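L-asparaginase I (Vibrio cholerae, PDB 2OCD) probably hydrolyses L-asparagine to L-aspartate and ammonium, working as a cytoplasmic homotetramer of the asparaginase 1 family. Local coordinates at residues B[91-94]-B[95-98]. Sequence-based numbering, arbitrary orientation.
Sequences TDTM and AYTA. With ACT (acetate ion), chain G.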
loop_
_atom_site.group_PDB
_atom_site.type_symbol
_atom_site.label_atom_id
_atom_site.label_comp_id
_atom_site.label_asym_id
_atom_site.label_seq_id
_atom_site.Cartn_x
_atom_site.Cartn_y
_atom_site.Cartn_z
ATOM N N THR B 91 -17.936 -4.542 17.992
ATOM C CA THR B 91 -17.554 -4.657 16.592
ATOM C C THR B 91 -18.189 -5.847 15.852
ATOM O O THR B 91 -18.350 -5.790 14.630
ATOM C CB THR B 91 -15.988 -4.716 16.376
ATOM O OG1 THR B 91 -15.470 -5.833 17.093
ATOM C CG2 THR B 91 -15.286 -3.432 16.828
ATOM N N ASP B 92 -18.515 -6.939 16.521
ATOM C CA ASP B 92 -18.921 -8.112 15.719
ATOM C C ASP B 92 -20.050 -7.802 14.720
ATOM O O ASP B 92 -20.036 -8.316 13.604
ATOM C CB ASP B 92 -19.306 -9.297 16.608
ATOM C CG ASP B 92 -18.093 -9.951 17.271
ATOM O OD1 ASP B 92 -18.291 -10.744 18.230
ATOM O OD2 ASP B 92 -16.947 -9.676 16.851
ATOM N N THR B 93 -21.026 -6.993 15.113
ATOM C CA THR B 93 -22.155 -6.739 14.252
ATOM C C THR B 93 -22.393 -5.246 14.060
ATOM O O THR B 93 -23.442 -4.811 13.625
ATOM C CB THR B 93 -23.432 -7.398 14.763
ATOM O OG1 THR B 93 -23.809 -6.776 15.978
ATOM C CG2 THR B 93 -23.253 -8.907 14.964
HETATM N N MSE B 94 -21.361 -4.474 14.314
HETATM C CA MSE B 94 -21.413 -3.068 14.160
HETATM C C MSE B 94 -21.855 -2.694 12.766
HETATM O O MSE B 94 -22.552 -1.705 12.622
HETATM C CB MSE B 94 -20.054 -2.493 14.437
HETATM C CG MSE B 94 -20.005 -1.039 14.305
HETATM SE SE MSE B 94 -18.315 -0.418 15.055
HETATM C CE MSE B 94 -17.340 -0.012 13.469
ATOM N N ALA B 95 -21.447 -3.458 11.746
ATOM C CA ALA B 95 -21.808 -3.140 10.340
ATOM C C ALA B 95 -23.253 -3.435 10.046
ATOM O O ALA B 95 -23.878 -2.728 9.248
ATOM C CB ALA B 95 -20.922 -3.843 9.330
ATOM N N TYR B 96 -23.800 -4.466 10.675
ATOM C CA TYR B 96 -25.219 -4.757 10.485
ATOM C C TYR B 96 -26.029 -3.684 11.166
ATOM O O TYR B 96 -27.038 -3.226 10.640
ATOM C CB TYR B 96 -25.608 -6.100 11.040
ATOM C CG TYR B 96 -25.067 -7.292 10.285
ATOM C CD1 TYR B 96 -23.854 -7.852 10.632
ATOM C CD2 TYR B 96 -25.806 -7.911 9.294
ATOM C CE1 TYR B 96 -23.338 -8.967 9.956
ATOM C CE2 TYR B 96 -25.317 -9.025 8.632
ATOM C CZ TYR B 96 -24.078 -9.539 8.959
ATOM O OH TYR B 96 -23.574 -10.649 8.320
ATOM N N THR B 97 -25.619 -3.264 12.347
ATOM C CA THR B 97 -26.364 -2.215 12.967
ATOM C C THR B 97 -26.356 -0.934 12.104
ATOM O O THR B 97 -27.392 -0.311 11.880
ATOM C CB THR B 97 -25.858 -1.979 14.366
ATOM O OG1 THR B 97 -26.283 -3.095 15.162
ATOM C CG2 THR B 97 -26.443 -0.691 14.939
ATOM N N ALA B 98 -25.190 -0.541 11.617
ATOM C CA ALA B 98 -25.029 0.794 11.011
ATOM C C ALA B 98 -25.871 0.816 9.749
ATOM O O ALA B 98 -26.497 1.823 9.395
ATOM C CB ALA B 98 -23.588 1.057 10.689
HETATM C C ACT G . -18.067 -7.733 20.856
HETATM O O ACT G . -17.836 -6.872 21.760
HETATM O OXT ACT G . -17.712 -7.432 19.693
HETATM C CH3 ACT G . -18.723 -9.070 21.116
HETATM O O HOH W 1 -19.878 -5.932 11.587
HETATM O O HOH W 2 -26.407 -5.571 14.801
#
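Thr93 O receives the amide of Thr97, N to O 3.0 Å, in a nearly straight bond (N-H...O 168°) that closes the first turn of helix 94-104. The next rung, Ala98 N to Met94 O at 3.1 Å, is more bent. Thr93 takes the N-cap position, but its hydroxyl does no capping. With chi1 at 67°, Thr93 OG1 bonds to Ser60 O and accepts from a water 3.1 Å from it, which also bonds to Thr97 OG1. His89 NE2 gives the Thr97 hydroxyl a further partner. A second water donates to Asp92 O and accepts from Ala95 N at 2.9 Å. Thr93 CA lies at the edge of the Tyr96 ring, near its plane, 4.2 Å from Tyr96 CD1; the Tyr96 hydroxyl is hydrogen-bonded to Gln273 of the second subunit. Selenomethionine Met94, its chi1 of 180° carrying the chain away from 95-98, packs on Leu149, Phe151, Phe172 and Val114. Asp92 N makes a weak 3.3 Å bond to OXT of an acetate ion probably left from crystallisation. Lys163 NZ forms a salt bridge with Asp92 OD2 and a hydrogen bond with Thr91 OG1, while Asp92 OD1 bonds to Asn247 ND2 of the second subunit. This loop-to-helix junction carries Thr91, predicted to be catalytic and, with Asp92, to bind substrate, consistent with this family's active sites, which lie between subunits.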